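Uncharacterized protein (Mycobacterium smegmatis, PDB 4TMD) is of unknown function but is probably a lipoprotein carried to the cell envelope, with a DUF5642 domain of the Mog1p/PsbP clan. Local coordinates at residues Ala11-Ser16 against Ser187-Ala192; Met69-Ala74 against Ile82-Glu87; Glu119-Asp124 against Arg181-Leu186; Leu148-Ala153 against Ile161-Pro166; Pro19-Ser24 against Glu75-Arg80. All coordinates share one frame; numbering follows the deposited sequence.

Contact 1: residues Ala11-Ser16 against Ser187-Ala192; sequences AQLKSS and SAAVAA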
# COMPACT_ATOMS: atom_id res chain seq x y z
N ALA A 11 -10.68 -7.79 9.53
CA ALA A 11 -12.05 -8.15 9.16
C ALA A 11 -13.02 -7.10 9.67
O ALA A 11 -14.04 -6.84 9.06
CB ALA A 11 -12.42 -9.54 9.71
N GLN A 12 -12.67 -6.47 10.79
CA GLN A 12 -13.51 -5.41 11.36
C GLN A 12 -13.81 -4.27 10.38
O GLN A 12 -14.88 -3.65 10.44
CB GLN A 12 -12.82 -4.84 12.59
CG GLN A 12 -13.68 -4.72 13.80
CD GLN A 12 -12.90 -4.20 14.99
OE1 GLN A 12 -12.36 -4.97 15.78
NE2 GLN A 12 -12.83 -2.89 15.11
N LEU A 13 -12.87 -4.00 9.47
CA LEU A 13 -13.00 -2.86 8.57
C LEU A 13 -14.03 -3.06 7.46
O LEU A 13 -14.29 -2.15 6.68
CB LEU A 13 -11.64 -2.50 7.98
CG LEU A 13 -10.88 -1.44 8.81
CD1 LEU A 13 -10.56 -1.93 10.22
CD2 LEU A 13 -9.64 -0.94 8.12
N LYS A 14 -14.60 -4.25 7.38
CA LYS A 14 -15.73 -4.48 6.49
C LYS A 14 -16.83 -3.47 6.77
O LYS A 14 -17.44 -2.92 5.87
CB LYS A 14 -16.29 -5.87 6.68
CG LYS A 14 -15.46 -6.95 6.06
CD LYS A 14 -16.14 -8.29 6.24
CE LYS A 14 -16.02 -8.78 7.68
NZ LYS A 14 -16.40 -10.22 7.85
N SER A 15 -17.04 -3.22 8.05
CA SER A 15 -18.10 -2.33 8.49
C SER A 15 -17.75 -0.86 8.26
O SER A 15 -18.52 0.04 8.58
CB SER A 15 -18.41 -2.60 9.97
OG SER A 15 -18.76 -3.97 10.15
N SER A 16 -16.59 -0.62 7.68
CA SER A 16 -16.18 0.74 7.38
C SER A 16 -16.69 1.19 6.00
O SER A 16 -16.51 2.34 5.61
CB SER A 16 -14.65 0.85 7.46
OG SER A 16 -14.19 2.18 7.31
N SER A 187 -5.39 4.37 9.72
CA SER A 187 -5.51 4.58 11.16
C SER A 187 -6.47 3.59 11.80
O SER A 187 -6.20 3.05 12.88
CB SER A 187 -5.96 6.01 11.43
OG SER A 187 -5.00 6.91 10.93
N ALA A 188 -7.59 3.35 11.13
CA ALA A 188 -8.60 2.47 11.69
C ALA A 188 -8.09 1.03 11.73
O ALA A 188 -8.35 0.32 12.70
CB ALA A 188 -9.91 2.57 10.88
N ALA A 189 -7.36 0.61 10.70
CA ALA A 189 -6.86 -0.75 10.62
C ALA A 189 -5.82 -1.02 11.70
O ALA A 189 -5.77 -2.10 12.28
CB ALA A 189 -6.26 -1.03 9.25
N VAL A 190 -4.95 -0.03 11.93
CA VAL A 190 -3.92 -0.19 12.93
C VAL A 190 -4.58 -0.32 14.30
O VAL A 190 -4.21 -1.17 15.09
CB VAL A 190 -2.91 0.97 12.91
CG1 VAL A 190 -2.06 0.99 14.17
CG2 VAL A 190 -2.00 0.85 11.68
N ALA A 191 -5.60 0.49 14.55
CA ALA A 191 -6.29 0.45 15.84
C ALA A 191 -7.04 -0.87 16.00
O ALA A 191 -7.11 -1.44 17.10
CB ALA A 191 -7.24 1.64 15.99
N ALA A 192 -7.60 -1.38 14.91
CA ALA A 192 -8.32 -2.66 14.96
C ALA A 192 -7.36 -3.83 15.22
O ALA A 192 -7.62 -4.68 16.07
CB ALA A 192 -9.10 -2.89 13.67
O HOH W 1 -9.82 -4.84 17.37
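Leu13 carries this contact between a 3-10 segment near the N terminus, Ala11-Ser16, and the C-terminal helix at Ser187-Ala192. Its CB bond points at the helix. The chi1 of -92° is off the usual staggered positions. Beyond CG both methyls straddle Ala189 CA, and each goes on to a different alanine. CD2 packs on the methyl of Ala189, 3.6 Å from Leu13 CD2 to Ala189 CB. CD1 turns toward the next helical turn and meets Ala192, with Leu13 CD1 3.9 Å from Ala192 CB. The same methyl lies 4.0 Å from the carbonyl, Leu13 CD1 to Ala188 O. Alanines at 188, 189 and 192 give the helix a low surface, so one leucine can come close to its backbone.

Gln12 covers the outer margin. Its chain is extended beyond CG, and its amide nitrogen touches a methyl, Gln12 NE2 to Ala192 CB 4.0 Å. The other end of the amide is joined to the helix through a water. That water donates to Gln12 OE1 at 3.0 Å and to Ala192 O at 2.6 Å. The direct contact is therefore apolar, with a polar bridge at its exposed side.

Leu13 and Ala189 both also pack on Val83 of strand 79-88, and Leu13 touches Leu185 one turn earlier in helix 179-194. The N-terminal segment and the C-terminal helix thus lie side by side over the same part of the antiparallel sheet.

Contact 2: residues Met69-Ala74 against Ile82-Glu87; sequences MAATAA and IVMAVE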
# COMPACT_ATOMS: atom_id res chain seq x y z
N MET A 69 -0.50 -12.93 6.63
CA MET A 69 -1.21 -11.75 6.14
C MET A 69 -2.70 -12.02 6.14
O MET A 69 -3.13 -13.16 5.98
CB MET A 69 -0.75 -11.39 4.73
CG MET A 69 -0.88 -12.56 3.79
SD MET A 69 -1.04 -12.15 2.05
CE MET A 69 0.59 -11.63 1.63
N ALA A 70 -3.48 -10.97 6.34
CA ALA A 70 -4.92 -11.00 6.18
C ALA A 70 -5.31 -9.70 5.50
O ALA A 70 -4.61 -8.70 5.66
CB ALA A 70 -5.63 -11.13 7.54
N ALA A 71 -6.42 -9.68 4.79
CA ALA A 71 -6.81 -8.47 4.10
C ALA A 71 -8.31 -8.25 4.05
O ALA A 71 -9.11 -9.18 4.18
CB ALA A 71 -6.23 -8.46 2.70
N THR A 72 -8.69 -6.98 3.94
CA THR A 72 -10.05 -6.60 3.65
C THR A 72 -9.99 -5.67 2.44
O THR A 72 -9.18 -4.74 2.41
CB THR A 72 -10.73 -5.89 4.82
OG1 THR A 72 -10.90 -6.82 5.90
CG2 THR A 72 -12.11 -5.36 4.40
N ALA A 73 -10.80 -5.95 1.42
CA ALA A 73 -10.79 -5.11 0.22
C ALA A 73 -12.20 -4.66 -0.12
O ALA A 73 -13.17 -5.35 0.21
CB ALA A 73 -10.16 -5.85 -0.93
N ALA A 74 -12.32 -3.51 -0.77
CA ALA A 74 -13.64 -2.96 -1.12
C ALA A 74 -13.58 -2.25 -2.45
O ALA A 74 -12.63 -1.52 -2.72
CB ALA A 74 -14.13 -2.01 -0.07
N ILE A 82 -7.64 -1.71 -0.73
CA ILE A 82 -7.18 -2.97 -0.14
C ILE A 82 -6.48 -2.69 1.18
O ILE A 82 -5.50 -1.94 1.22
CB ILE A 82 -6.21 -3.70 -1.06
CG1 ILE A 82 -6.86 -3.96 -2.41
CG2 ILE A 82 -5.73 -5.02 -0.39
CD1 ILE A 82 -5.91 -4.51 -3.44
N VAL A 83 -6.99 -3.26 2.26
CA VAL A 83 -6.33 -3.09 3.56
C VAL A 83 -5.67 -4.42 3.96
O VAL A 83 -6.36 -5.38 4.27
CB VAL A 83 -7.32 -2.64 4.66
CG1 VAL A 83 -6.58 -2.42 5.98
CG2 VAL A 83 -8.02 -1.36 4.24
N MET A 84 -4.33 -4.45 3.95
CA MET A 84 -3.58 -5.66 4.29
C MET A 84 -2.86 -5.51 5.62
O MET A 84 -2.23 -4.48 5.87
CB MET A 84 -2.55 -6.00 3.20
CG MET A 84 -3.15 -6.26 1.83
SD MET A 84 -1.91 -6.58 0.55
CE MET A 84 -1.12 -4.98 0.36
N ALA A 85 -2.99 -6.52 6.48
CA ALA A 85 -2.28 -6.57 7.76
C ALA A 85 -1.32 -7.74 7.74
O ALA A 85 -1.71 -8.86 7.42
CB ALA A 85 -3.26 -6.70 8.94
N VAL A 86 -0.07 -7.46 8.09
CA VAL A 86 1.02 -8.44 8.06
C VAL A 86 1.70 -8.54 9.41
O VAL A 86 1.93 -7.52 10.07
CB VAL A 86 2.07 -8.05 7.00
CG1 VAL A 86 3.28 -8.98 7.07
CG2 VAL A 86 1.47 -8.05 5.62
N GLU A 87 2.00 -9.77 9.84
CA GLU A 87 2.86 -9.99 11.01
C GLU A 87 4.01 -10.88 10.59
O GLU A 87 3.77 -11.93 10.01
CB GLU A 87 2.07 -10.63 12.15
CG GLU A 87 2.86 -10.77 13.44
CD GLU A 87 2.10 -11.49 14.55
OE1 GLU A 87 2.75 -11.89 15.54
OE2 GLU A 87 0.87 -11.64 14.45
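Ala70 O takes the straightest bond of this contact and is gripped by one N-H and one weaker C-H. Ala85 N donates to Ala70 O at 2.8 Å, almost straight at 175° and nearly along the C=O axis. Met84 CA adds a CA-H...O contact to the same oxygen. Val83 O and Ala85 O have the same double grip. The setting is an antiparallel beta hairpin of strands 67-76 and 79-88. The return bond of this pair runs from Ala70 N to Ala85 O at 3.0 Å. Thr72 and Val83 form the second hydrogen-bonded pair, and its Val83 N to Thr72 O bond is the shortest at 2.6 Å.

Side chains alternate between two faces. Ala70, Thr72, Val83 and Ala85 share one. There Thr72 OG1 bonds to Val10 O, and Ala70 and Ala85 also touch Val10, so the N-terminal segment lies against this face. Met69, Ala71, Ala73, Ile82, Met84 and Val86 share the other, where Leu36 of helix 33-36 packs on Met69, Met84 and Val86. Here Ala71 pairs with Met84 and Ala73 with Ile82. Met84 has CG anti to its carbonyl carbon, and its chain bends at chi3 and leads away from the neighbouring strand. Only the root of this side chain meets its partner, Met84 CG to Ala71 CB at 3.9 Å. Met69 takes the crowded chi1 position, 54°, and also leads away, while its CB lies 4.1 Å from Val86 CG2.

Contact 3: residues Glu119-Asp124 against Arg181-Leu186; sequences ESPQID and RARELL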
# COMPACT_ATOMS: atom_id res chain seq x y z
N GLU A 119 1.37 12.96 1.90
CA GLU A 119 0.96 13.00 3.29
C GLU A 119 0.40 11.66 3.78
O GLU A 119 -0.42 11.05 3.10
CB GLU A 119 -0.08 14.12 3.45
CG GLU A 119 -0.74 14.25 4.81
CD GLU A 119 -1.82 15.33 4.82
OE1 GLU A 119 -2.85 15.17 4.11
OE2 GLU A 119 -1.64 16.34 5.53
N SER A 120 0.87 11.21 4.95
CA SER A 120 0.31 10.03 5.62
C SER A 120 0.02 10.34 7.10
O SER A 120 0.67 11.19 7.69
CB SER A 120 1.26 8.83 5.50
OG SER A 120 2.53 9.15 6.04
N PRO A 121 -0.95 9.64 7.71
CA PRO A 121 -1.39 10.10 9.04
C PRO A 121 -0.43 9.79 10.17
O PRO A 121 0.31 8.79 10.13
CB PRO A 121 -2.70 9.34 9.25
CG PRO A 121 -2.51 8.08 8.43
CD PRO A 121 -1.79 8.55 7.20
N GLN A 122 -0.45 10.64 11.19
CA GLN A 122 0.26 10.36 12.43
C GLN A 122 -0.45 9.22 13.11
O GLN A 122 -1.65 9.28 13.33
CB GLN A 122 0.29 11.58 13.36
CG GLN A 122 1.12 11.37 14.63
CD GLN A 122 1.14 12.61 15.51
OE1 GLN A 122 1.83 13.59 15.21
NE2 GLN A 122 0.36 12.58 16.59
N ILE A 123 0.30 8.17 13.46
CA ILE A 123 -0.26 7.07 14.22
C ILE A 123 0.64 6.78 15.42
O ILE A 123 1.84 6.56 15.25
CB ILE A 123 -0.42 5.79 13.38
CG1 ILE A 123 -1.44 6.00 12.26
CG2 ILE A 123 -0.86 4.61 14.29
CD1 ILE A 123 -1.66 4.76 11.39
N ASP A 124 0.06 6.79 16.61
CA ASP A 124 0.84 6.59 17.84
C ASP A 124 1.69 5.34 17.81
O ASP A 124 1.20 4.24 17.52
CB ASP A 124 -0.09 6.55 19.06
CG ASP A 124 -0.73 7.90 19.34
OD1 ASP A 124 -0.14 8.94 18.95
OD2 ASP A 124 -1.82 7.93 19.96
N ARG A 181 -10.14 8.90 2.63
CA ARG A 181 -10.63 7.60 3.11
C ARG A 181 -9.52 6.56 3.27
O ARG A 181 -9.51 5.79 4.23
CB ARG A 181 -11.68 7.06 2.15
CG ARG A 181 -12.44 5.86 2.69
CD ARG A 181 -13.44 5.37 1.62
NE ARG A 181 -14.61 4.76 2.23
CZ ARG A 181 -15.86 5.13 1.98
NH1 ARG A 181 -16.12 6.10 1.10
NH2 ARG A 181 -16.85 4.51 2.60
N ALA A 182 -8.59 6.52 2.31
CA ALA A 182 -7.44 5.63 2.43
C ALA A 182 -6.67 5.91 3.72
O ALA A 182 -6.32 5.00 4.44
CB ALA A 182 -6.50 5.78 1.23
N ARG A 183 -6.39 7.18 4.01
CA ARG A 183 -5.62 7.50 5.22
C ARG A 183 -6.40 7.13 6.48
O ARG A 183 -5.84 6.63 7.46
CB ARG A 183 -5.22 8.98 5.23
CG ARG A 183 -4.20 9.36 4.13
CD ARG A 183 -3.66 10.77 4.32
NE ARG A 183 -4.74 11.76 4.40
CZ ARG A 183 -5.21 12.45 3.36
NH1 ARG A 183 -4.69 12.29 2.15
NH2 ARG A 183 -6.20 13.32 3.54
N GLU A 184 -7.71 7.35 6.47
CA GLU A 184 -8.52 6.94 7.63
C GLU A 184 -8.58 5.44 7.77
O GLU A 184 -8.56 4.91 8.90
CB GLU A 184 -9.93 7.54 7.55
CG GLU A 184 -9.87 9.06 7.58
CD GLU A 184 -11.20 9.73 7.30
OE1 GLU A 184 -12.20 9.01 7.03
OE2 GLU A 184 -11.24 10.98 7.35
N LEU A 185 -8.64 4.72 6.65
CA LEU A 185 -8.57 3.26 6.72
C LEU A 185 -7.27 2.79 7.39
O LEU A 185 -7.27 1.79 8.10
CB LEU A 185 -8.69 2.63 5.33
CG LEU A 185 -10.10 2.58 4.73
CD1 LEU A 185 -10.01 2.09 3.29
CD2 LEU A 185 -10.99 1.65 5.55
N LEU A 186 -6.16 3.49 7.14
CA LEU A 186 -4.89 3.08 7.73
C LEU A 186 -4.93 3.22 9.25
O LEU A 186 -4.55 2.31 9.98
CB LEU A 186 -3.73 3.89 7.16
CG LEU A 186 -2.38 3.54 7.78
CD1 LEU A 186 -1.88 2.18 7.28
CD2 LEU A 186 -1.35 4.65 7.52
O HOH W 2 -2.04 11.45 1.12
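Arg183, Pro121 and Leu186 bury the most surface where a loop between strands 111-118 and 127-137 crosses the C-terminal helix 179-194 that packs on the antiparallel sheet. Pro121 sits between the other two. Its CG and CD atoms carry the contact: Pro121 CG lies 3.7 Å from Leu186 CD2, while Pro121 CD lies 4.0 Å from Arg183 CB. Leu186 has CG anti to its backbone N, chi1 178°, and this sends CD2 toward the loop. Ile123 CD1 meets Leu186 too, 3.9 Å from Leu186 CG and equally near CD2, the two chains crossing obliquely. The sheet side of Leu186 packs on Ala153 and Val162.

The aliphatic chain of Arg183 runs past the proline ring and bends at chi3, -54°. It then passes close to the loop backbone, Arg183 CD to Glu119 O at 3.5 Å. Tyr151 packs on this arginine from the sheet. The extended Glu119 chain crosses it at about a right angle and sets OE1 over the centre of one guanidinium face, with the two planes 61° apart. The salt bridge is long, 3.9 Å from Glu119 OE1 to Arg183 NH2, and rests on charge alone, since no N-H points at the oxygen. A directed link is made through water instead: one molecule accepts from Arg183 NH1 at 3.0 Å and donates to Glu119 O at 2.6 Å.

Contact 4: residues Leu148-Ala153 against Ile161-Pro166; sequences LYNYVA and IVTANP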
# COMPACT_ATOMS: atom_id res chain seq x y z
N LEU A 148 -1.92 4.64 -8.33
CA LEU A 148 -2.35 4.22 -6.99
C LEU A 148 -1.73 5.04 -5.87
O LEU A 148 -0.71 5.72 -6.06
CB LEU A 148 -2.06 2.72 -6.77
CG LEU A 148 -0.64 2.16 -6.72
CD1 LEU A 148 0.02 2.39 -5.37
CD2 LEU A 148 -0.64 0.67 -7.04
N TYR A 149 -2.37 4.98 -4.71
CA TYR A 149 -1.83 5.51 -3.47
C TYR A 149 -1.57 4.34 -2.53
O TYR A 149 -2.34 3.38 -2.49
CB TYR A 149 -2.78 6.51 -2.85
CG TYR A 149 -2.87 7.81 -3.60
CD1 TYR A 149 -2.15 8.92 -3.19
CD2 TYR A 149 -3.68 7.93 -4.74
CE1 TYR A 149 -2.23 10.11 -3.88
CE2 TYR A 149 -3.76 9.14 -5.43
CZ TYR A 149 -3.03 10.22 -4.99
OH TYR A 149 -3.10 11.43 -5.65
N ASN A 150 -0.45 4.42 -1.82
CA ASN A 150 0.00 3.41 -0.87
C ASN A 150 0.22 4.07 0.47
O ASN A 150 0.90 5.09 0.54
CB ASN A 150 1.33 2.79 -1.30
CG ASN A 150 1.18 1.47 -1.99
OD1 ASN A 150 0.34 0.65 -1.60
ND2 ASN A 150 1.99 1.23 -3.01
N TYR A 151 -0.32 3.49 1.54
CA TYR A 151 -0.03 4.01 2.87
C TYR A 151 0.41 2.84 3.71
O TYR A 151 -0.24 1.80 3.74
CB TYR A 151 -1.24 4.72 3.49
CG TYR A 151 -1.70 5.87 2.64
CD1 TYR A 151 -1.18 7.15 2.84
CD2 TYR A 151 -2.62 5.69 1.61
CE1 TYR A 151 -1.57 8.21 2.03
CE2 TYR A 151 -3.02 6.75 0.80
CZ TYR A 151 -2.49 8.00 1.02
OH TYR A 151 -2.88 9.06 0.23
N VAL A 152 1.55 3.02 4.36
CA VAL A 152 2.17 1.96 5.12
C VAL A 152 2.32 2.37 6.58
O VAL A 152 2.80 3.47 6.84
CB VAL A 152 3.57 1.65 4.55
CG1 VAL A 152 4.34 0.67 5.46
CG2 VAL A 152 3.46 1.11 3.14
N ALA A 153 1.91 1.51 7.50
CA ALA A 153 2.18 1.75 8.92
C ALA A 153 2.99 0.60 9.49
O ALA A 153 2.62 -0.55 9.32
CB ALA A 153 0.89 1.92 9.70
N ILE A 161 -0.82 -2.14 5.35
CA ILE A 161 -0.72 -1.45 4.08
C ILE A 161 -2.09 -1.19 3.48
O ILE A 161 -2.87 -2.12 3.25
CB ILE A 161 0.11 -2.25 3.06
CG1 ILE A 161 1.44 -2.69 3.66
CG2 ILE A 161 0.32 -1.41 1.80
CD1 ILE A 161 2.31 -3.41 2.67
N VAL A 162 -2.39 0.08 3.24
CA VAL A 162 -3.61 0.44 2.53
C VAL A 162 -3.22 0.86 1.12
O VAL A 162 -2.34 1.71 0.94
CB VAL A 162 -4.41 1.56 3.25
CG1 VAL A 162 -5.62 2.03 2.39
CG2 VAL A 162 -4.88 1.07 4.63
N THR A 163 -3.83 0.22 0.13
CA THR A 163 -3.63 0.59 -1.26
C THR A 163 -4.95 1.08 -1.84
O THR A 163 -5.97 0.40 -1.70
CB THR A 163 -3.10 -0.58 -2.09
OG1 THR A 163 -1.88 -1.07 -1.51
CG2 THR A 163 -2.82 -0.13 -3.52
N ALA A 164 -4.94 2.26 -2.44
CA ALA A 164 -6.15 2.82 -3.05
C ALA A 164 -5.87 3.16 -4.51
O ALA A 164 -4.88 3.81 -4.81
CB ALA A 164 -6.59 4.06 -2.31
N ASN A 165 -6.75 2.72 -5.42
CA ASN A 165 -6.56 3.00 -6.85
C ASN A 165 -7.91 3.25 -7.54
O ASN A 165 -8.93 2.74 -7.10
CB ASN A 165 -5.82 1.83 -7.51
CG ASN A 165 -6.67 0.58 -7.59
OD1 ASN A 165 -6.66 -0.24 -6.68
ND2 ASN A 165 -7.43 0.44 -8.66
N PRO A 166 -7.91 4.05 -8.63
CA PRO A 166 -9.14 4.21 -9.40
C PRO A 166 -9.55 2.87 -10.02
O PRO A 166 -8.66 2.13 -10.45
CB PRO A 166 -8.76 5.21 -10.51
CG PRO A 166 -7.40 5.72 -10.17
CD PRO A 166 -6.75 4.67 -9.29
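Strands 145-155 and 158-166 form an antiparallel beta hairpin in the middle of the sheet, and this contact is its paired core. Tyr149 with Ala164 and Tyr151 with Val162 are the hydrogen-bonded pairs. All four backbone bonds are 2.8 Å, for example Tyr149 N to Ala164 O, which is nearly straight at 175°. Between them the non-hydrogen-bonded pair Asn150 and Thr163 adds a side-chain bond.

Those two side chains lie next to each other and point the same way. Thr163 OG1, anti to its carbonyl carbon, donates to Asn150 OD1 at 2.8 Å, nearly along the C=O axis. Asn150 has an unusual chi1 of -99°, which brings OD1 nearer the other strand. The Thr163 methyl also lies by that oxygen, Thr163 CG2 to Asn150 OD1 3.8 Å. Val152 and Ile161 continue this face with a methyl contact, Val152 CG2 to Ile161 CG2 4.2 Å. At the other end the strand pairing sets Leu148 CB 3.9 Å from Asn165 CB.

The tyrosines rise on the other face with Val162 and Ala164. Tyr151 lies against Ala182 and Arg183 of helix 179-194, and Tyr149 stacks with His132 of the next strand. This face meets the helix through rings and small apolar groups. The other mixes apolar packing of Val152 and Ile161 with one directed bond from hydroxyl to amide oxygen, which ties side chains across the strands as the backbone bonds tie the main chains.

Contact 5: residues Pro19-Ser24 against Glu75-Arg80; sequences PEFKVS and EGEGNR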
# COMPACT_ATOMS: atom_id res chain seq x y z
N PRO A 19 -23.19 0.30 1.67
CA PRO A 19 -23.77 -0.67 0.73
C PRO A 19 -23.36 -0.40 -0.73
O PRO A 19 -23.54 -1.28 -1.57
CB PRO A 19 -25.28 -0.47 0.92
CG PRO A 19 -25.41 0.94 1.35
CD PRO A 19 -24.19 1.25 2.18
N GLU A 20 -22.82 0.78 -1.02
CA GLU A 20 -22.31 1.06 -2.37
C GLU A 20 -20.98 0.36 -2.63
O GLU A 20 -20.43 0.41 -3.73
CB GLU A 20 -22.18 2.57 -2.60
CG GLU A 20 -20.99 3.22 -1.93
CD GLU A 20 -21.33 3.84 -0.58
OE1 GLU A 20 -22.03 3.19 0.23
OE2 GLU A 20 -20.89 4.99 -0.32
N PHE A 21 -20.44 -0.30 -1.61
CA PHE A 21 -19.18 -1.00 -1.79
C PHE A 21 -19.39 -2.49 -1.82
O PHE A 21 -20.19 -3.03 -1.05
CB PHE A 21 -18.19 -0.65 -0.67
CG PHE A 21 -17.54 0.66 -0.84
CD1 PHE A 21 -16.33 0.76 -1.53
CD2 PHE A 21 -18.12 1.81 -0.33
CE1 PHE A 21 -15.72 1.99 -1.70
CE2 PHE A 21 -17.51 3.05 -0.49
CZ PHE A 21 -16.32 3.14 -1.18
N LYS A 22 -18.64 -3.14 -2.69
CA LYS A 22 -18.55 -4.58 -2.65
C LYS A 22 -17.30 -4.96 -1.86
O LYS A 22 -16.19 -4.60 -2.24
CB LYS A 22 -18.49 -5.17 -4.05
CG LYS A 22 -18.51 -6.67 -4.00
CD LYS A 22 -18.39 -7.25 -5.36
CE LYS A 22 -18.50 -8.74 -5.30
NZ LYS A 22 -18.02 -9.31 -6.57
N VAL A 23 -17.49 -5.71 -0.78
CA VAL A 23 -16.38 -6.02 0.12
C VAL A 23 -15.97 -7.49 0.01
O VAL A 23 -16.81 -8.36 -0.16
CB VAL A 23 -16.76 -5.70 1.58
CG1 VAL A 23 -15.74 -6.25 2.56
CG2 VAL A 23 -16.93 -4.20 1.75
N SER A 24 -14.67 -7.74 0.08
CA SER A 24 -14.14 -9.10 0.13
C SER A 24 -13.05 -9.20 1.20
O SER A 24 -12.60 -8.18 1.73
CB SER A 24 -13.57 -9.52 -1.23
OG SER A 24 -12.55 -8.63 -1.64
N GLU A 75 -14.61 -2.43 -3.27
CA GLU A 75 -14.69 -1.73 -4.55
C GLU A 75 -16.01 -0.98 -4.62
O GLU A 75 -17.06 -1.57 -4.36
CB GLU A 75 -14.57 -2.71 -5.71
CG GLU A 75 -13.32 -3.56 -5.63
CD GLU A 75 -12.96 -4.19 -6.97
OE1 GLU A 75 -13.82 -4.21 -7.86
OE2 GLU A 75 -11.81 -4.64 -7.12
N GLY A 76 -15.95 0.31 -4.96
CA GLY A 76 -17.14 1.13 -5.06
C GLY A 76 -16.80 2.60 -5.10
O GLY A 76 -15.68 2.97 -4.76
N GLU A 77 -17.75 3.44 -5.50
CA GLU A 77 -17.53 4.87 -5.71
C GLU A 77 -16.31 5.11 -6.62
O GLU A 77 -15.56 6.06 -6.42
CB GLU A 77 -17.33 5.60 -4.37
CG GLU A 77 -18.57 5.62 -3.44
CD GLU A 77 -19.62 6.65 -3.85
OE1 GLU A 77 -19.28 7.59 -4.61
OE2 GLU A 77 -20.79 6.53 -3.41
N GLY A 78 -16.10 4.23 -7.59
CA GLY A 78 -15.04 4.41 -8.56
C GLY A 78 -13.64 4.11 -8.04
O GLY A 78 -12.65 4.36 -8.73
N ASN A 79 -13.55 3.60 -6.81
CA ASN A 79 -12.27 3.25 -6.21
C ASN A 79 -12.21 1.80 -5.77
O ASN A 79 -13.23 1.18 -5.53
CB ASN A 79 -11.98 4.11 -4.98
CG ASN A 79 -11.63 5.53 -5.32
OD1 ASN A 79 -11.33 6.31 -4.42
ND2 ASN A 79 -11.66 5.88 -6.60
N ARG A 80 -10.99 1.28 -5.65
CA ARG A 80 -10.73 0.05 -4.93
C ARG A 80 -9.81 0.36 -3.74
O ARG A 80 -8.80 1.05 -3.90
CB ARG A 80 -10.10 -0.99 -5.85
CG ARG A 80 -9.57 -2.29 -5.17
CD ARG A 80 -8.86 -3.12 -6.25
NE ARG A 80 -8.13 -4.29 -5.76
CZ ARG A 80 -7.71 -5.28 -6.55
NH1 ARG A 80 -7.95 -5.24 -7.86
NH2 ARG A 80 -7.05 -6.31 -6.04
O HOH W 3 -20.35 2.13 -6.08
O HOH W 4 -19.78 -1.62 -5.72
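The Phe21 ring lies obliquely against the turn backbone. CD1, CE1 and CZ do the touching, with Phe21 CE1 3.2 Å from Gly76 O and Phe21 CD1 3.5 Å from Gly76 N. The Glu77 chain crosses the ring at about a right angle, and Phe21 CZ lies 4.0 Å from Glu77 CG. The carboxylates of Glu20 and Glu77 are turned 73° apart. They bring like charges together, Glu20 OE2 to Glu77 OE2 3.5 Å, which may raise the proton affinity of one of them.

Gly76 comes close with its backbone, Gly76 CA 3.6 Å from Glu20 O. It opens a type I' turn, Gly76-Asn79, which links the two strands of a hairpin. Beside it, Lys22 and Glu75 form an antiparallel hydrogen-bonded pair. Lys22 N donates to Glu75 O at 2.8 Å, and Glu75 N returns a bond to Lys22 O at 2.9 Å. Two waters extend the join. Both donate to Glu20 O; one accepts from Glu77 N, and the other donates to Glu75 O.

Strand 22-30, outermost on this side of the sheet, runs along strand 67-76. Phe21 also meets Phe17 and Ala74, while Asn79 bonds to Lys176 and Asp178 just before helix 179-194.

From the N terminus, contact 1 opens first and closes last. Its 3-10 segment meets the C-terminal helix, so its span encloses the other four contacts. Contact 5 opens next, bringing the edge strand to the hairpin turn. It crosses contact 2, whose first segment precedes residues 75-80 and whose second follows them. Contact 3 opens after both have closed and ends on the helix. Contact 4, the second hairpin, lies within contact 3. Strands 79-88 and 158-166 are neighbours, so contacts 2 and 4 join into one sheet. Contacts 1 and 3 hold the helix over it, using successive turns.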